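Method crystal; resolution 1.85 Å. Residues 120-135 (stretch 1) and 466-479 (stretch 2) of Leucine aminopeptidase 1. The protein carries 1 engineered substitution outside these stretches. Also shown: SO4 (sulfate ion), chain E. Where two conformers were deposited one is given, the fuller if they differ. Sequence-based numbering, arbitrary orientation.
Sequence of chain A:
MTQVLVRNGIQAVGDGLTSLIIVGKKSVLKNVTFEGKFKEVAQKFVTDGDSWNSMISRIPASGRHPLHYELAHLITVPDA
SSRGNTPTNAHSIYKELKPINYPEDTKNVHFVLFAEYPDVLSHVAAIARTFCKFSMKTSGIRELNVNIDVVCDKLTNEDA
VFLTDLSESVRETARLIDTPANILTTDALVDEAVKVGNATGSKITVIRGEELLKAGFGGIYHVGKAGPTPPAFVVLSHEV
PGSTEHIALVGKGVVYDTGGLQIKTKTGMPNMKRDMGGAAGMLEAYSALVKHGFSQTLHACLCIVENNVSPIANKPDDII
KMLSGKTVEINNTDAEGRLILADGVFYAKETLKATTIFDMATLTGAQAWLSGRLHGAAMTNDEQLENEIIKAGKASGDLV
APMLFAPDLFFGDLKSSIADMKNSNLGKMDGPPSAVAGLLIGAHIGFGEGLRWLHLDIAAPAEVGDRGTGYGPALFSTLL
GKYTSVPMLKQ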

# COMPACT_ATOMS: atom_id res chain seq x y z
N VAL A 120 44.87 -8.07 -15.60
CA VAL A 120 44.98 -6.85 -16.40
C VAL A 120 43.64 -6.45 -17.04
O VAL A 120 43.23 -5.29 -16.94
CB VAL A 120 46.07 -6.95 -17.49
CG1 VAL A 120 45.97 -5.73 -18.44
CG2 VAL A 120 47.46 -7.04 -16.83
N LEU A 121 42.97 -7.40 -17.70
CA LEU A 121 41.77 -7.04 -18.46
C LEU A 121 40.67 -6.46 -17.56
O LEU A 121 40.09 -5.42 -17.86
CB LEU A 121 41.26 -8.26 -19.23
CG LEU A 121 40.09 -8.03 -20.19
CD1 LEU A 121 40.20 -9.03 -21.33
CD2 LEU A 121 38.69 -8.15 -19.49
N SER A 122 40.37 -7.14 -16.46
CA SER A 122 39.31 -6.68 -15.54
C SER A 122 39.68 -5.35 -14.90
O SER A 122 38.80 -4.49 -14.69
CB SER A 122 39.05 -7.73 -14.45
OG SER A 122 40.22 -7.89 -13.66
N HIS A 123 40.97 -5.18 -14.59
CA HIS A 123 41.42 -3.94 -13.93
C HIS A 123 41.33 -2.76 -14.89
O HIS A 123 40.84 -1.69 -14.51
CB HIS A 123 42.86 -4.11 -13.43
CG HIS A 123 42.96 -4.96 -12.20
ND1 HIS A 123 44.04 -4.90 -11.33
CD2 HIS A 123 42.10 -5.85 -11.65
CE1 HIS A 123 43.85 -5.75 -10.33
NE2 HIS A 123 42.68 -6.34 -10.50
N VAL A 124 41.80 -2.96 -16.12
CA VAL A 124 41.65 -1.92 -17.15
C VAL A 124 40.16 -1.53 -17.34
O VAL A 124 39.81 -0.35 -17.33
CB VAL A 124 42.31 -2.34 -18.48
CG1 VAL A 124 41.91 -1.38 -19.62
CG2 VAL A 124 43.82 -2.39 -18.30
N ALA A 125 39.30 -2.54 -17.47
CA ALA A 125 37.88 -2.29 -17.71
C ALA A 125 37.30 -1.48 -16.54
O ALA A 125 36.56 -0.50 -16.75
CB ALA A 125 37.12 -3.60 -17.86
N ALA A 126 37.64 -1.89 -15.32
CA ALA A 126 37.14 -1.19 -14.12
C ALA A 126 37.53 0.29 -14.15
O ALA A 126 36.72 1.14 -13.78
CB ALA A 126 37.66 -1.85 -12.84
N ILE A 127 38.77 0.59 -14.56
CA ILE A 127 39.20 2.02 -14.65
C ILE A 127 38.42 2.75 -15.75
O ILE A 127 37.93 3.87 -15.55
CB ILE A 127 40.73 2.14 -14.91
CG1 ILE A 127 41.55 1.61 -13.72
CG2 ILE A 127 41.13 3.59 -15.24
CD1 ILE A 127 43.06 1.39 -14.04
N ALA A 128 38.31 2.11 -16.92
CA ALA A 128 37.59 2.68 -18.05
C ALA A 128 36.16 3.08 -17.67
O ALA A 128 35.68 4.13 -18.09
CB ALA A 128 37.58 1.69 -19.22
N ARG A 129 35.48 2.24 -16.87
CA ARG A 129 34.05 2.47 -16.51
C ARG A 129 33.87 3.80 -15.77
O ARG A 129 32.75 4.33 -15.73
CB ARG A 129 33.48 1.37 -15.57
CG ARG A 129 33.66 -0.09 -15.99
CD ARG A 129 33.16 -1.11 -14.92
NE ARG A 129 33.70 -2.48 -15.11
CZ ARG A 129 33.33 -3.29 -16.11
NH1 ARG A 129 33.87 -4.51 -16.24
NH2 ARG A 129 32.43 -2.87 -17.00
N THR A 130 34.92 4.32 -15.13
CA THR A 130 34.78 5.52 -14.31
C THR A 130 34.89 6.80 -15.15
O THR A 130 34.72 7.89 -14.61
CB THR A 130 35.85 5.60 -13.19
OG1 THR A 130 37.15 5.81 -13.77
CG2 THR A 130 35.81 4.33 -12.27
N PHE A 131 35.21 6.66 -16.44
CA PHE A 131 35.26 7.82 -17.34
C PHE A 131 33.96 7.95 -18.11
O PHE A 131 33.83 7.46 -19.25
CB PHE A 131 36.53 7.80 -18.22
CG PHE A 131 37.77 8.10 -17.41
CD1 PHE A 131 38.07 9.41 -17.07
CD2 PHE A 131 38.53 7.08 -16.88
CE1 PHE A 131 39.16 9.71 -16.26
CE2 PHE A 131 39.63 7.36 -16.07
CZ PHE A 131 39.95 8.67 -15.76
N CYS A 132 32.96 8.53 -17.44
CA CYS A 132 31.59 8.52 -17.99
C CYS A 132 31.53 9.52 -19.14
O CYS A 132 31.77 10.72 -18.94
CB CYS A 132 30.58 8.89 -16.89
SG CYS A 132 30.74 7.86 -15.42
N LYS A 133 31.19 9.05 -20.33
CA LYS A 133 31.12 9.93 -21.50
C LYS A 133 29.98 10.92 -21.38
O LYS A 133 30.11 12.08 -21.77
CB LYS A 133 30.95 9.11 -22.79
CG LYS A 133 32.19 8.33 -23.18
CD LYS A 133 32.07 7.77 -24.58
CE LYS A 133 33.41 7.12 -25.02
NZ LYS A 133 33.37 6.95 -26.51
N PHE A 134 28.84 10.47 -20.85
CA PHE A 134 27.63 11.25 -21.05
C PHE A 134 27.39 12.33 -19.99
O PHE A 134 27.32 12.03 -18.80
CB PHE A 134 26.39 10.35 -21.17
CG PHE A 134 25.18 11.13 -21.62
CD1 PHE A 134 25.00 11.42 -22.97
CD2 PHE A 134 24.28 11.64 -20.69
CE1 PHE A 134 23.90 12.18 -23.39
CE2 PHE A 134 23.19 12.43 -21.12
CZ PHE A 134 23.01 12.67 -22.47
N SER A 135 27.25 13.58 -20.43
CA SER A 135 26.78 14.65 -19.52
C SER A 135 26.08 15.72 -20.32
O SER A 135 26.48 16.04 -21.44
CB SER A 135 27.95 15.28 -18.75
OG SER A 135 27.46 16.34 -17.92
S SO4 E . 29.74 11.29 -12.46
O1 SO4 E . 31.17 10.97 -12.51
O2 SO4 E . 29.38 12.15 -13.59
O3 SO4 E . 28.99 10.01 -12.49
O4 SO4 E . 29.39 12.02 -11.24
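Stretch 2 (466-479) DRGTGYGPALFSTL

Stretch 2 lies nearly antiparallel along stretch 1 in a contact of two kinds: a small apolar helix-to-helix patch at one end, and at the other a polar clasp in which one arginine from each stretch reaches a backbone carbonyl of its partner. More than 330 residues separate the touching partners in sequence, and together the two stretches bury 471 Å² against each other.

Stretch 1 opens as a helix at Val120, then makes a type I beta turn from Ala128 to Phe131, and continues as loop to Ser135. Stretch 2 runs the other way: a short strand at Arg467 and Gly468, a loop, then a helix that starts at Pro473, with Gly472 at the N-cap position, and continues past Leu479. The two helix axes cross at 161° and approach to 10.8 Å. The register follows this direction, Cys132 lying nearest Arg467, Arg129 nearest Thr469 and Ala125 nearest Ala474, with CA–CA distances of 7.9, 5.9 and 7.1 Å.

Between the helices the small side chain of Ala474 points toward stretch 1 and meets two residues one turn apart: its CB lies 4.0 Å from Leu121 CD2 and 4.4 Å from Ala125 CB. One turn further along stretch 2, Thr478 places CG2 3.9 Å from Leu121 CD1, so Leu121, with chi1 in t, spans both residues.

Arg129, chi1 in m, points its CA-to-CB bond toward stretch 2, and its guanidinium reaches the loop before the second helix. Arg129 NH2 donates a hydrogen bond to Thr469 O (2.9 Å, 157°), while Gly470 O lies 3.5 Å from the same Arg129 NH2; both oxygens are at the edge of the guanidinium, near its plane. Gly470 adopts phi/psi 71/33, a positive phi that favours glycine. Water 1 lies beside this group: it donates to Gly470 O at 2.8 Å, accepts from Ala474 N at 2.9 Å, and accepts a weak hydrogen bond from Arg129 NH2 at 3.4 Å. Water 1 thus links the start of the second helix to Gly470 O, and more weakly to Arg129 NH2. Water 2 bridges the two backbones, donating to Arg129 O at 2.9 Å and to Gly468 O at 2.8 Å.

Arg467 makes the reciprocal reach from stretch 2. Arg467 NH1 and Arg467 NH2 both donate to Phe134 O, at 2.9 and 3.1 Å, so a single carbonyl receives two hydrogen bonds near the guanidinium plane. Cys132 covers one face of the group, its CB 3.5 Å from Arg467 CZ. The sulfate, probably from the crystallisation liquor, also binds this arginine, sharing NH2 with the carbonyl: Arg467 NE donates to SO4 O3 at 2.9 Å and Arg467 NH2 to SO4 O2 at 2.7 Å. The Phe134 side chain starts sideways to stretch 2 and its end leads away.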

# COMPACT_ATOMS: atom_id res chain seq x y z
N ASP A 466 24.00 6.11 -10.24
CA ASP A 466 23.33 6.79 -11.35
C ASP A 466 23.95 6.50 -12.72
O ASP A 466 23.65 7.22 -13.69
CB ASP A 466 23.35 8.30 -11.10
CG ASP A 466 22.59 8.68 -9.86
OD1 ASP A 466 21.63 7.97 -9.54
OD2 ASP A 466 22.96 9.67 -9.20
N ARG A 467 24.84 5.52 -12.78
CA ARG A 467 25.65 5.30 -13.96
C ARG A 467 25.63 3.86 -14.45
O ARG A 467 25.72 2.93 -13.65
CB ARG A 467 27.10 5.74 -13.68
CG ARG A 467 27.23 7.27 -13.54
CD ARG A 467 26.98 7.99 -14.87
NE ARG A 467 27.43 9.39 -14.85
CZ ARG A 467 27.46 10.19 -15.91
NH1 ARG A 467 27.08 9.73 -17.11
NH2 ARG A 467 27.92 11.44 -15.79
N GLY A 468 25.54 3.68 -15.77
CA GLY A 468 25.81 2.39 -16.39
C GLY A 468 27.23 1.93 -16.09
O GLY A 468 28.17 2.74 -16.04
N THR A 469 27.38 0.62 -15.88
CA THR A 469 28.72 0.05 -15.67
C THR A 469 29.41 -0.32 -16.98
O THR A 469 30.62 -0.58 -17.01
CB THR A 469 28.65 -1.22 -14.81
OG1 THR A 469 27.67 -2.12 -15.39
CG2 THR A 469 28.25 -0.88 -13.36
N GLY A 470 28.65 -0.42 -18.07
CA GLY A 470 29.22 -0.96 -19.30
C GLY A 470 29.49 -2.47 -19.26
O GLY A 470 30.44 -2.95 -19.86
N TYR A 471 28.64 -3.20 -18.53
CA TYR A 471 28.71 -4.66 -18.45
C TYR A 471 28.46 -5.29 -19.82
O TYR A 471 27.55 -4.88 -20.56
CB TYR A 471 27.63 -5.13 -17.48
CG TYR A 471 27.65 -6.60 -17.13
CD1 TYR A 471 28.17 -7.03 -15.90
CD2 TYR A 471 27.11 -7.55 -18.00
CE1 TYR A 471 28.17 -8.41 -15.56
CE2 TYR A 471 27.10 -8.90 -17.69
CZ TYR A 471 27.62 -9.32 -16.48
OH TYR A 471 27.56 -10.66 -16.19
N GLY A 472 29.26 -6.32 -20.13
CA GLY A 472 28.97 -7.14 -21.31
C GLY A 472 30.20 -7.29 -22.22
O GLY A 472 30.60 -8.41 -22.49
N PRO A 473 30.78 -6.18 -22.72
CA PRO A 473 31.99 -6.30 -23.56
C PRO A 473 33.15 -7.08 -22.90
O PRO A 473 33.78 -7.90 -23.57
CB PRO A 473 32.39 -4.84 -23.83
CG PRO A 473 31.04 -4.08 -23.76
CD PRO A 473 30.28 -4.78 -22.65
N ALA A 474 33.41 -6.85 -21.62
CA ALA A 474 34.52 -7.56 -20.98
C ALA A 474 34.18 -9.05 -20.88
O ALA A 474 35.00 -9.90 -21.20
CB ALA A 474 34.85 -6.97 -19.60
N LEU A 475 32.96 -9.37 -20.43
CA LEU A 475 32.51 -10.77 -20.34
C LEU A 475 32.66 -11.51 -21.66
O LEU A 475 33.25 -12.59 -21.70
CB LEU A 475 31.01 -10.81 -19.95
CG LEU A 475 30.47 -12.24 -19.83
CD1 LEU A 475 31.24 -13.07 -18.74
CD2 LEU A 475 28.98 -12.16 -19.46
N PHE A 476 32.13 -10.95 -22.74
CA PHE A 476 32.18 -11.67 -24.01
C PHE A 476 33.54 -11.66 -24.69
O PHE A 476 33.85 -12.56 -25.45
CB PHE A 476 31.07 -11.23 -24.97
CG PHE A 476 29.73 -11.79 -24.57
CD1 PHE A 476 29.41 -13.11 -24.87
CD2 PHE A 476 28.84 -11.02 -23.82
CE1 PHE A 476 28.19 -13.66 -24.45
CE2 PHE A 476 27.61 -11.56 -23.42
CZ PHE A 476 27.29 -12.88 -23.73
N SER A 477 34.34 -10.66 -24.38
CA SER A 477 35.73 -10.67 -24.84
C SER A 477 36.49 -11.84 -24.25
O SER A 477 37.23 -12.51 -24.96
CB SER A 477 36.43 -9.36 -24.46
OG SER A 477 35.90 -8.35 -25.28
N THR A 478 36.29 -12.10 -22.96
CA THR A 478 36.97 -13.23 -22.30
C THR A 478 36.33 -14.54 -22.70
O THR A 478 37.03 -15.52 -22.92
CB THR A 478 37.10 -13.17 -20.73
OG1 THR A 478 35.81 -13.08 -20.10
CG2 THR A 478 38.00 -12.01 -20.27
N LEU A 479 35.01 -14.57 -22.82
CA LEU A 479 34.32 -15.82 -23.20
C LEU A 479 34.66 -16.29 -24.62
O LEU A 479 34.92 -17.49 -24.86
CB LEU A 479 32.79 -15.67 -23.04
CG LEU A 479 31.96 -16.93 -23.38
CD1 LEU A 479 32.28 -18.03 -22.37
CD2 LEU A 479 30.48 -16.57 -23.31
O HOH W 1 32.27 -5.00 -19.68
O HOH W 2 30.35 3.53 -14.41